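Local coordinates for putative tRNA (Adenine(37)-N6)-methyltransferase (Pseudomonas aeruginosa, PDB 7BTU), which probably methylates the threonylcarbamoyl-modified adenosine at position 37 of tRNA, using S-adenosyl-L-methionine as the methyl donor, at residues B[168-173]-B[230-234]; B[33-37]-B[186-190]; B[179-184]-B[213-217]; B[107-111]-B[122-127]; B[11-17]-B[132-136]. The contacts are given in a common frame with arbitrary orientation. Residue numbers count along the deposited sequence, not the author numbering.

In the fold
From the N terminus, residues 11-17 open contact 5 and residues 33-37 open contact 2. Contact 4 opens and closes next, within the hairpin of strands 105-116 and 119-123, nested inside both larger loops. Contact 5 then closes at 132-136, completing the six-stranded antiparallel barrel. In the C-terminal part, helix 167-180 opens contact 1 and then contact 3. Residues 186-190 close contact 2, which thereby crosses contacts 1, 3 and 5 and ties the barrel side to the C-terminal helix-and-sheet unit. Contact 3 closes at 213-217, nested inside contact 1, which closes last at 230-234. Contacts 1 and 5 lie on opposite sides of the chain's centre, their own centres about 35 Å apart.

Contact 1. Residues B[168-173]-B[230-234]; sequences QARRQA and VLDVA
Val233, Ala169 and Gln172 carry most of this helix-on-sheet contact. Residues 168-173 are regular helix and 230-234 are strand; their axes approach to 6.4 Å with N-to-C directions 30° apart. Ala169 sits over Asp232, CA to CA 4.2 Å. So close an approach suits a side chain of one methyl: Ala169 CB lies 3.6 Å from Val230 O and 3.7 Å from Val230 CG1. Opposite His219 of strand 216-222 the strand makes a classic beta bulge at Leu231 and Asp232, with Leu231 at phi/psi -95/-45. Just beyond it, Gln172 (chi1 m, chi2 t) reaches down as a backbone mimic: Val233 N donates to Gln172 OE1 at 2.9 Å, while Gln172 NE2 donates to Gln168 OE1 at 3.0 Å, one helical turn back. Val233, chi1 t, points toward the helix, its CB 3.8 Å from Gln172 CB and its CG2 4.3 Å from Ala173 CB. Asp232 OD1 instead bonds His219 ND1.

Contact 2. Residues B[33-37]-B[186-190]; sequences LAPAA and ELIEQ
This is a loop-to-helix contact at the junction between the N-terminal barrel and the C-terminal part of the chain: the loop leading into strand 38-43 meets one side of helix 184-193. Ala34 to Ala37 form a type I beta turn, closed by Ala37 N to Ala34 O at 3.0 Å. Pro35, at phi/psi -64/-21, suits the second position of such a turn, where its ring already fixes phi; Ala36 follows at -75/-6. The CA atoms pair Ala36 with Leu187 at 4.7 Å and Ala34 with Gln190 at 5.4 Å. Gln190, chi1 m and chi2 t, extends from the helix so that its OE1 accepts from Ala36 N at 2.8 Å, an amide that the turn's own hydrogen bond does not use. Ala36 points its methyl at the helix, CB 3.4 Å from Leu187 N and 3.7 Å from Glu186 CB; a larger side chain could hardly come in so close. Leu187, chi1 t and chi2 p, brings its CD1 to 3.7 Å from Ala37 CB. A water donates to Gln190 O at 2.7 Å and weakly to Leu33 O at 3.5 Å. Around this interface, Ala37 bonds through its backbone to Ile125, Leu187 packs on Leu213 of strand 209-213, and Ile188, facing away from the loop, packs on Val230 and Val233 of strand 227-234.

Contact 3. Residues B[179-184]-B[213-217]; sequences RLRQPV and LWDLD
A beta hairpin with a two-residue loop, turning from strand 209-213 into strand 216-222, presses its tip against the link between helices 167-180 and 184-193. The turn from Leu213 to Leu216 is type II', and the pair Leu216 N to Leu213 O (2.8 Å) and Leu213 N to Leu216 O (3.1 Å) closes it. Trp214 takes the unusual phi/psi of 51/-128, a region glycine enters most easily, and Asp215 follows at -103/26. On the other side, helix 167-180 ends at Leu180; Arg181 breaks out with positive phi (56/48), and Pro183 is both the centre of an inverse gamma turn and the N-cap residue of helix 184-193. Arg179 (chi1 t, chi2 t, chi3 p) is long enough to span the gap to Asp215, whose chi1 is p, in a two-pronged salt bridge: NH1 to OD2 2.9 Å and NH2 to OD1 3.0 Å. Beneath it, Leu180 CD1 lies 3.8 Å from Trp214 CB and 4.0 Å from Leu216 CD2, while Leu216 CD1 meets Val184 CG1 at 3.6 Å, so aliphatic chains fill the space between hairpin and helix ends. Gln182, with chi1 and chi2 both m, brings its CD to 3.4 Å from Trp214 CZ2. A water joins the two polar groups, accepting from Trp214 NE1 at 2.8 Å and donating to Gln182 OE1 at 2.9 Å.

Contact 4. Residues B[107-111]-B[122-127]; sequences QSVVR and LSGIDL
Leu122 enters in extended conformation, its CB 3.7 Å from Val110 CG2 and its CA in a CA-H...O contact with Arg111 O at 3.3 Å. Ser123 forms an antiparallel hydrogen-bonded pair with Arg111, CA to CA 5.2 Å: Ser123 N gives to Arg111 O at 3.0 Å and Arg111 N to Ser123 O at 3.2 Å. Ser123 OG, chi1 p, turns to Glu113. Here the hairpin of the barrel splays apart. Gly124 turns the chain out of the strand with positive phi (66/36), a conformation that favours glycine, and a water lies 2.8 Å from both Gly124 O and Val109 O. Ile125 runs past with CG1 4.2 Å from Val110 CG2, branched chains filling the barrel side. At Asp126, CA 7.4 Å from that of Ser108, side chains replace backbone pairing: Ser108 OG donates to Asp126 OD1 at 3.1 Å, and a water donates to Asp126 OD2 at 2.6 Å and Gln107 O at 3.0 Å. Leu127 CG lies 4.0 Å from Ser108 OG.

Contact 5. Residues B[11-17]-B[132-136]; sequences VSPIGYI and PVLDI
The first and last strands of the six-stranded barrel, 15-19 and 132-138, meet here in antiparallel pairing; the short segments 15-17 and 132-136 approach to 4.7 Å with their directions 128° apart. Val11 begins the contact, CG2 4.0 Å from Leu134 CD2, and also pairs in an antiparallel ladder with the second subunit. Ser12 faces away, its OG bonded to Met7 O of the second subunit. Pro13 needs no partner for its nitrogen; its CG touches Pro132 CB at 3.8 Å and its CA lies 3.2 Å from Val133 O. Ile14 and Gly15 both face Val133 in a classic beta bulge. Ile14, at phi/psi -85/-12, donates through N to Val133 O at 2.8 Å and with chi1 p sends CD1 to 3.9 Å from Ile136 CD1. Gly15 is fully extended (179/179), a conformation side chains disfavour, and its O accepts from Val133 N at 2.9 Å. Tyr16 forms a non-hydrogen-bonded pair with Pro132, so the missing amide hydrogen of the proline costs no bond across this pair; Tyr16 CE1 lies 3.7 Å from Pro132 CB. Ile17, chi1 and chi2 both m, sets its CG1 3.6 Å from Val133 CG2.

Contact 1. Residues B[168-173]-B[230-234]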
# COMPACT_ATOMS: atom_id res chain seq x y z
N GLN B 168 -3.88 7.86 40.85
CA GLN B 168 -3.98 6.41 40.84
C GLN B 168 -3.66 5.85 39.44
O GLN B 168 -2.92 4.86 39.31
CB GLN B 168 -5.40 6.01 41.27
CG GLN B 168 -5.74 4.53 41.08
CD GLN B 168 -7.22 4.22 41.34
OE1 GLN B 168 -7.64 3.08 41.28
NE2 GLN B 168 -8.01 5.25 41.60
N ALA B 169 -4.23 6.43 38.39
CA ALA B 169 -3.98 5.86 37.05
C ALA B 169 -2.52 5.98 36.65
O ALA B 169 -2.00 5.12 35.93
CB ALA B 169 -4.85 6.52 35.98
N ARG B 170 -1.85 7.07 37.04
CA ARG B 170 -0.43 7.23 36.72
C ARG B 170 0.40 6.14 37.38
O ARG B 170 1.28 5.54 36.73
CB ARG B 170 0.06 8.62 37.17
N ARG B 171 0.15 5.87 38.67
CA ARG B 171 0.82 4.76 39.34
C ARG B 171 0.50 3.44 38.64
O ARG B 171 1.40 2.61 38.42
CB ARG B 171 0.40 4.68 40.82
CG ARG B 171 0.91 3.41 41.52
CD ARG B 171 0.45 3.32 43.00
NE ARG B 171 -1.01 3.30 43.14
CZ ARG B 171 -1.78 2.22 42.93
NH1 ARG B 171 -1.24 1.07 42.54
NH2 ARG B 171 -3.10 2.30 43.09
N GLN B 172 -0.78 3.18 38.37
CA GLN B 172 -1.13 1.89 37.75
C GLN B 172 -0.52 1.73 36.37
O GLN B 172 -0.07 0.63 36.01
CB GLN B 172 -2.66 1.69 37.69
CG GLN B 172 -3.30 1.56 39.09
CD GLN B 172 -4.78 1.87 39.08
OE1 GLN B 172 -5.25 2.65 38.22
NE2 GLN B 172 -5.49 1.37 40.07
N ALA B 173 -0.54 2.79 35.55
CA ALA B 173 0.11 2.70 34.24
C ALA B 173 1.59 2.37 34.39
O ALA B 173 2.14 1.60 33.58
CB ALA B 173 -0.05 4.01 33.45
N VAL B 230 -7.62 10.19 32.58
CA VAL B 230 -7.51 8.75 32.80
C VAL B 230 -7.86 8.48 34.25
O VAL B 230 -7.25 9.06 35.16
CB VAL B 230 -6.06 8.22 32.49
CG1 VAL B 230 -6.06 6.68 32.48
CG2 VAL B 230 -5.53 8.76 31.15
N LEU B 231 -8.79 7.55 34.47
CA LEU B 231 -9.25 7.29 35.83
C LEU B 231 -8.47 6.14 36.47
O LEU B 231 -8.11 6.21 37.64
CB LEU B 231 -10.74 6.96 35.80
CG LEU B 231 -11.65 8.09 35.32
CD1 LEU B 231 -13.04 7.54 34.94
CD2 LEU B 231 -11.81 9.06 36.51
N ASP B 232 -8.27 5.05 35.74
CA ASP B 232 -7.65 3.86 36.35
C ASP B 232 -7.15 2.97 35.22
O ASP B 232 -7.56 3.11 34.07
CB ASP B 232 -8.58 3.10 37.27
CG ASP B 232 -9.66 2.34 36.51
OD1 ASP B 232 -9.34 1.47 35.71
OD2 ASP B 232 -10.84 2.63 36.71
N VAL B 233 -6.24 2.06 35.58
CA VAL B 233 -5.62 1.10 34.64
C VAL B 233 -5.59 -0.20 35.43
O VAL B 233 -4.98 -0.25 36.50
CB VAL B 233 -4.19 1.49 34.24
CG1 VAL B 233 -3.65 0.43 33.20
CG2 VAL B 233 -4.21 2.86 33.56
N ALA B 234 -6.34 -1.18 34.99
CA ALA B 234 -6.44 -2.43 35.75
C ALA B 234 -6.07 -3.61 34.86
O ALA B 234 -6.30 -3.56 33.65
CB ALA B 234 -7.85 -2.63 36.27

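Contact 2. Residues B[33-37]-B[186-190]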
# COMPACT_ATOMS: atom_id res chain seq x y z
N LEU B 33 1.44 8.56 14.31
CA LEU B 33 1.61 9.53 15.39
C LEU B 33 1.42 8.95 16.78
O LEU B 33 1.41 9.71 17.77
CB LEU B 33 0.64 10.70 15.22
CG LEU B 33 0.70 11.51 13.92
CD1 LEU B 33 -0.31 12.70 13.97
CD2 LEU B 33 2.12 11.98 13.59
N ALA B 34 1.28 7.62 16.90
CA ALA B 34 1.26 6.92 18.19
C ALA B 34 2.40 5.91 18.23
O ALA B 34 2.18 4.68 18.16
CB ALA B 34 -0.07 6.22 18.46
N PRO B 35 3.63 6.38 18.36
CA PRO B 35 4.76 5.44 18.37
C PRO B 35 4.75 4.50 19.55
O PRO B 35 5.43 3.46 19.49
CB PRO B 35 5.98 6.38 18.40
CG PRO B 35 5.46 7.62 19.06
CD PRO B 35 4.07 7.78 18.56
N ALA B 36 4.05 4.83 20.65
CA ALA B 36 4.04 3.88 21.76
C ALA B 36 3.14 2.68 21.50
O ALA B 36 3.09 1.78 22.35
CB ALA B 36 3.62 4.61 23.08
N ALA B 37 2.39 2.67 20.39
CA ALA B 37 1.55 1.54 19.99
C ALA B 37 2.49 0.51 19.34
O ALA B 37 2.85 0.63 18.18
CB ALA B 37 0.42 1.98 19.05
N GLU B 186 2.49 6.14 27.91
CA GLU B 186 2.56 6.87 26.65
C GLU B 186 1.54 6.33 25.67
O GLU B 186 0.89 7.10 24.95
CB GLU B 186 3.95 6.77 26.03
CG GLU B 186 4.93 7.66 26.79
CD GLU B 186 6.31 7.60 26.17
OE1 GLU B 186 7.06 6.67 26.53
OE2 GLU B 186 6.63 8.45 25.32
N LEU B 187 1.39 5.02 25.64
CA LEU B 187 0.39 4.44 24.73
C LEU B 187 -0.99 4.96 25.08
O LEU B 187 -1.77 5.33 24.20
CB LEU B 187 0.41 2.92 24.82
CG LEU B 187 -0.71 2.18 24.06
CD1 LEU B 187 -0.66 2.41 22.57
CD2 LEU B 187 -0.56 0.69 24.37
N ILE B 188 -1.31 4.93 26.38
CA ILE B 188 -2.65 5.37 26.80
C ILE B 188 -2.87 6.81 26.36
O ILE B 188 -3.88 7.15 25.74
CB ILE B 188 -2.84 5.19 28.31
CG1 ILE B 188 -2.95 3.69 28.67
CG2 ILE B 188 -4.10 6.01 28.81
CD1 ILE B 188 -2.97 3.38 30.23
N GLU B 189 -1.89 7.67 26.63
CA GLU B 189 -1.99 9.07 26.24
C GLU B 189 -2.15 9.22 24.73
O GLU B 189 -2.97 10.03 24.27
CB GLU B 189 -0.74 9.80 26.74
CG GLU B 189 -0.57 11.20 26.28
CD GLU B 189 -0.07 12.10 27.40
OE1 GLU B 189 0.25 11.57 28.50
OE2 GLU B 189 -0.03 13.33 27.19
N GLN B 190 -1.35 8.48 23.94
CA GLN B 190 -1.40 8.65 22.50
C GLN B 190 -2.70 8.11 21.92
O GLN B 190 -3.21 8.66 20.95
CB GLN B 190 -0.20 7.98 21.82
CG GLN B 190 1.09 8.74 22.13
CD GLN B 190 2.32 7.92 21.92
OE1 GLN B 190 2.32 6.97 21.12
NE2 GLN B 190 3.42 8.30 22.61
O HOH W 1 -1.76 10.09 19.19

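Contact 3. Residues B[179-184]-B[213-217]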
# COMPACT_ATOMS: atom_id res chain seq x y z
N ARG B 179 5.63 -4.31 34.37
CA ARG B 179 5.32 -5.74 34.21
C ARG B 179 5.38 -6.17 32.74
O ARG B 179 5.99 -7.19 32.41
CB ARG B 179 3.92 -6.04 34.78
CG ARG B 179 3.50 -7.53 34.65
CD ARG B 179 2.11 -7.80 35.31
NE ARG B 179 1.11 -6.91 34.76
CZ ARG B 179 0.47 -7.10 33.61
NH1 ARG B 179 0.76 -8.19 32.86
NH2 ARG B 179 -0.42 -6.20 33.20
N LEU B 180 4.73 -5.39 31.86
CA LEU B 180 4.59 -5.70 30.45
C LEU B 180 5.84 -5.39 29.64
O LEU B 180 5.96 -5.89 28.50
CB LEU B 180 3.41 -4.92 29.85
CG LEU B 180 1.99 -5.40 30.27
CD1 LEU B 180 0.86 -4.38 29.93
CD2 LEU B 180 1.72 -6.76 29.61
N ARG B 181 6.75 -4.60 30.18
CA ARG B 181 7.90 -4.05 29.42
C ARG B 181 7.40 -3.29 28.19
O ARG B 181 7.89 -3.45 27.06
CB ARG B 181 8.91 -5.17 29.06
CG ARG B 181 9.61 -5.72 30.33
CD ARG B 181 10.79 -6.61 30.06
NE ARG B 181 11.41 -7.15 31.28
CZ ARG B 181 12.20 -6.48 32.12
NH1 ARG B 181 12.51 -5.20 31.90
NH2 ARG B 181 12.70 -7.09 33.19
N GLN B 182 6.41 -2.43 28.42
CA GLN B 182 5.80 -1.65 27.34
C GLN B 182 5.59 -0.24 27.83
O GLN B 182 5.41 -0.03 29.04
CB GLN B 182 4.43 -2.23 26.88
CG GLN B 182 4.52 -3.59 26.14
CD GLN B 182 5.18 -3.39 24.79
OE1 GLN B 182 5.16 -2.28 24.23
NE2 GLN B 182 5.71 -4.45 24.23
N PRO B 183 5.63 0.78 26.93
CA PRO B 183 5.38 2.18 27.39
C PRO B 183 3.89 2.47 27.57
O PRO B 183 3.26 3.19 26.77
CB PRO B 183 5.99 3.02 26.26
CG PRO B 183 5.75 2.14 25.02
CD PRO B 183 6.03 0.71 25.51
N VAL B 184 3.32 1.90 28.64
CA VAL B 184 1.86 1.87 28.79
C VAL B 184 1.31 3.28 28.95
O VAL B 184 0.26 3.62 28.39
CB VAL B 184 1.45 0.96 29.96
CG1 VAL B 184 -0.07 1.20 30.38
CG2 VAL B 184 1.65 -0.51 29.58
N LEU B 213 -6.10 -2.41 26.31
CA LEU B 213 -4.77 -2.32 25.69
C LEU B 213 -3.87 -3.37 26.32
O LEU B 213 -3.86 -3.49 27.55
CB LEU B 213 -4.17 -0.92 25.93
CG LEU B 213 -4.90 0.27 25.26
CD1 LEU B 213 -4.44 1.56 25.92
CD2 LEU B 213 -4.62 0.28 23.73
N TRP B 214 -3.14 -4.17 25.51
CA TRP B 214 -2.42 -5.33 26.03
C TRP B 214 -3.42 -6.14 26.86
O TRP B 214 -4.50 -6.45 26.36
CB TRP B 214 -1.17 -4.87 26.77
CG TRP B 214 -0.10 -4.25 25.82
CD1 TRP B 214 0.36 -2.99 25.84
CD2 TRP B 214 0.62 -4.93 24.77
NE1 TRP B 214 1.32 -2.81 24.85
CE2 TRP B 214 1.49 -3.99 24.18
CE3 TRP B 214 0.58 -6.23 24.24
CZ2 TRP B 214 2.35 -4.31 23.10
CZ3 TRP B 214 1.44 -6.55 23.15
CH2 TRP B 214 2.30 -5.59 22.59
N ASP B 215 -3.10 -6.50 28.12
CA ASP B 215 -4.03 -7.25 28.97
C ASP B 215 -4.69 -6.33 29.99
O ASP B 215 -5.08 -6.79 31.08
CB ASP B 215 -3.32 -8.44 29.65
CG ASP B 215 -2.12 -8.00 30.51
OD1 ASP B 215 -1.89 -6.78 30.66
OD2 ASP B 215 -1.39 -8.87 31.03
N LEU B 216 -4.81 -5.05 29.67
CA LEU B 216 -5.31 -4.04 30.60
C LEU B 216 -6.70 -3.55 30.21
O LEU B 216 -7.05 -3.53 29.02
CB LEU B 216 -4.38 -2.83 30.66
CG LEU B 216 -2.86 -3.07 30.67
CD1 LEU B 216 -2.16 -1.72 30.63
CD2 LEU B 216 -2.53 -3.77 31.95
N ASP B 217 -7.47 -3.06 31.21
CA ASP B 217 -8.67 -2.26 31.00
C ASP B 217 -8.35 -0.85 31.49
O ASP B 217 -7.88 -0.68 32.61
CB ASP B 217 -9.88 -2.82 31.76
CG ASP B 217 -10.23 -4.23 31.30
OD1 ASP B 217 -10.45 -4.43 30.08
OD2 ASP B 217 -10.29 -5.14 32.15
O HOH W 2 2.79 -0.82 23.51

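Contact 4. Residues B[107-111]-B[122-127]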
# COMPACT_ATOMS: atom_id res chain seq x y z
N GLN B 107 -4.08 -3.13 4.01
CA GLN B 107 -2.68 -2.77 3.86
C GLN B 107 -2.38 -1.78 4.97
O GLN B 107 -3.27 -1.03 5.38
CB GLN B 107 -2.40 -2.13 2.53
CG GLN B 107 -3.22 -0.84 2.37
CD GLN B 107 -3.02 -0.19 1.05
OE1 GLN B 107 -2.97 -0.85 -0.01
NE2 GLN B 107 -2.85 1.13 1.08
N SER B 108 -1.17 -1.85 5.51
CA SER B 108 -0.83 -0.79 6.44
C SER B 108 0.67 -0.51 6.39
O SER B 108 1.48 -1.41 6.11
CB SER B 108 -1.34 -1.12 7.83
OG SER B 108 -0.44 -1.88 8.56
N VAL B 109 1.04 0.75 6.63
CA VAL B 109 2.44 1.14 6.72
C VAL B 109 2.75 1.31 8.18
O VAL B 109 1.96 1.91 8.93
CB VAL B 109 2.77 2.41 5.89
CG1 VAL B 109 1.78 3.53 6.14
CG2 VAL B 109 4.20 2.91 6.22
N VAL B 110 3.87 0.71 8.62
CA VAL B 110 4.21 0.69 10.03
C VAL B 110 5.69 0.98 10.14
O VAL B 110 6.47 0.64 9.26
CB VAL B 110 3.79 -0.69 10.65
CG1 VAL B 110 4.55 -1.82 10.04
CG2 VAL B 110 3.90 -0.73 12.13
N ARG B 111 6.08 1.56 11.26
CA ARG B 111 7.48 1.81 11.52
C ARG B 111 8.15 0.50 11.93
O ARG B 111 7.64 -0.23 12.79
CB ARG B 111 7.63 2.84 12.65
CG ARG B 111 9.12 3.11 12.95
CD ARG B 111 9.62 4.15 11.99
NE ARG B 111 10.75 4.89 12.55
CZ ARG B 111 11.99 4.41 12.54
NH1 ARG B 111 12.22 3.21 11.99
NH2 ARG B 111 12.98 5.13 13.07
N LEU B 122 7.70 -3.63 15.68
CA LEU B 122 6.93 -2.60 15.01
C LEU B 122 6.51 -1.52 16.01
O LEU B 122 6.32 -1.80 17.20
CB LEU B 122 5.65 -3.19 14.34
CG LEU B 122 5.97 -4.43 13.50
CD1 LEU B 122 4.66 -5.14 13.01
CD2 LEU B 122 6.93 -4.02 12.35
N SER B 123 6.29 -0.31 15.51
CA SER B 123 5.76 0.77 16.34
C SER B 123 4.85 1.60 15.48
O SER B 123 4.91 1.54 14.24
CB SER B 123 6.87 1.63 16.95
OG SER B 123 7.49 2.33 15.90
N GLY B 124 3.97 2.34 16.15
CA GLY B 124 2.96 3.03 15.39
C GLY B 124 2.02 2.07 14.73
O GLY B 124 1.54 2.34 13.63
N ILE B 125 1.72 0.97 15.38
CA ILE B 125 0.99 -0.11 14.73
C ILE B 125 -0.50 0.23 14.69
O ILE B 125 -1.01 0.97 15.53
CB ILE B 125 1.28 -1.43 15.50
CG1 ILE B 125 1.07 -2.67 14.61
CG2 ILE B 125 0.44 -1.56 16.82
CD1 ILE B 125 1.50 -3.92 15.30
N ASP B 126 -1.22 -0.30 13.68
CA ASP B 126 -2.66 -0.13 13.61
C ASP B 126 -3.38 -1.45 13.40
O ASP B 126 -4.44 -1.46 12.78
CB ASP B 126 -3.04 0.86 12.50
CG ASP B 126 -2.69 0.36 11.09
OD1 ASP B 126 -2.01 -0.71 10.94
OD2 ASP B 126 -3.07 1.07 10.11
N LEU B 127 -2.76 -2.56 13.79
CA LEU B 127 -3.32 -3.89 13.53
C LEU B 127 -3.74 -4.54 14.83
O LEU B 127 -3.01 -4.47 15.82
CB LEU B 127 -2.29 -4.80 12.82
CG LEU B 127 -1.89 -4.28 11.44
CD1 LEU B 127 -0.84 -5.17 10.84
CD2 LEU B 127 -3.11 -4.22 10.53
O HOH W 3 -4.23 -0.05 8.05
O HOH W 4 0.53 1.32 11.24
O HOH W 5 -0.91 2.73 8.75

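Contact 5. Residues B[11-17]-B[132-136]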
# COMPACT_ATOMS: atom_id res chain seq x y z
N VAL B 11 -4.10 -17.95 -0.55
CA VAL B 11 -3.01 -17.32 0.19
C VAL B 11 -2.99 -17.90 1.61
O VAL B 11 -4.01 -18.40 2.12
CB VAL B 11 -3.12 -15.77 0.22
CG1 VAL B 11 -3.10 -15.23 -1.22
CG2 VAL B 11 -4.38 -15.33 0.97
N SER B 12 -1.83 -17.81 2.25
CA SER B 12 -1.66 -18.27 3.63
C SER B 12 -0.78 -17.29 4.40
O SER B 12 0.15 -16.72 3.81
CB SER B 12 -0.97 -19.65 3.67
OG SER B 12 -1.88 -20.67 3.45
N PRO B 13 -1.03 -17.09 5.69
CA PRO B 13 -0.23 -16.08 6.41
C PRO B 13 1.23 -16.50 6.43
O PRO B 13 1.54 -17.67 6.60
CB PRO B 13 -0.81 -16.09 7.84
CG PRO B 13 -2.12 -16.92 7.77
CD PRO B 13 -2.07 -17.75 6.50
N ILE B 14 2.12 -15.50 6.27
CA ILE B 14 3.53 -15.70 6.59
C ILE B 14 3.81 -15.49 8.07
O ILE B 14 4.90 -15.81 8.55
CB ILE B 14 4.37 -14.76 5.72
CG1 ILE B 14 3.90 -13.33 5.92
CG2 ILE B 14 4.18 -15.15 4.23
CD1 ILE B 14 4.91 -12.26 5.54
N GLY B 15 2.85 -14.93 8.81
CA GLY B 15 3.08 -14.69 10.24
C GLY B 15 1.84 -14.04 10.84
O GLY B 15 0.83 -13.83 10.15
N TYR B 16 1.92 -13.79 12.16
CA TYR B 16 0.79 -13.25 12.90
C TYR B 16 1.27 -12.08 13.74
O TYR B 16 2.40 -12.12 14.26
CB TYR B 16 0.14 -14.31 13.81
CG TYR B 16 -0.65 -15.33 13.02
CD1 TYR B 16 -2.00 -15.14 12.74
CD2 TYR B 16 -0.05 -16.52 12.59
CE1 TYR B 16 -2.75 -16.12 12.03
CE2 TYR B 16 -0.76 -17.47 11.88
CZ TYR B 16 -2.10 -17.28 11.58
OH TYR B 16 -2.78 -18.27 10.86
N ILE B 17 0.41 -11.07 13.88
CA ILE B 17 0.68 -9.89 14.69
C ILE B 17 0.43 -10.18 16.17
O ILE B 17 -0.57 -10.81 16.54
CB ILE B 17 -0.19 -8.70 14.22
CG1 ILE B 17 0.28 -8.25 12.81
CG2 ILE B 17 -0.09 -7.55 15.24
CD1 ILE B 17 1.72 -7.60 12.80
N PRO B 132 -3.55 -11.99 10.91
CA PRO B 132 -2.68 -12.77 9.99
C PRO B 132 -2.08 -11.84 8.94
O PRO B 132 -2.80 -11.07 8.30
CB PRO B 132 -3.62 -13.80 9.34
CG PRO B 132 -4.97 -13.68 10.06
CD PRO B 132 -4.99 -12.24 10.63
N VAL B 133 -0.78 -11.96 8.70
CA VAL B 133 -0.08 -11.11 7.73
C VAL B 133 0.27 -11.96 6.51
O VAL B 133 0.74 -13.09 6.65
CB VAL B 133 1.17 -10.48 8.37
CG1 VAL B 133 2.07 -9.76 7.33
CG2 VAL B 133 0.71 -9.44 9.45
N LEU B 134 0.08 -11.38 5.31
CA LEU B 134 0.40 -12.05 4.04
C LEU B 134 1.70 -11.63 3.41
O LEU B 134 2.25 -12.40 2.58
CB LEU B 134 -0.69 -11.80 2.98
CG LEU B 134 -2.11 -12.07 3.46
CD1 LEU B 134 -3.13 -11.64 2.39
CD2 LEU B 134 -2.21 -13.60 3.79
N ASP B 135 2.18 -10.42 3.70
CA ASP B 135 3.37 -9.95 2.96
C ASP B 135 4.00 -8.83 3.77
O ASP B 135 3.34 -8.18 4.58
CB ASP B 135 2.97 -9.44 1.56
CG ASP B 135 4.20 -9.11 0.67
OD1 ASP B 135 5.02 -10.01 0.51
OD2 ASP B 135 4.36 -7.94 0.24
N ILE B 136 5.30 -8.63 3.55
CA ILE B 136 6.11 -7.52 4.05
C ILE B 136 6.84 -6.95 2.83
O ILE B 136 7.45 -7.72 2.07
CB ILE B 136 7.17 -7.99 5.06
CG1 ILE B 136 6.53 -8.76 6.22
CG2 ILE B 136 8.06 -6.78 5.51
CD1 ILE B 136 7.51 -9.72 6.92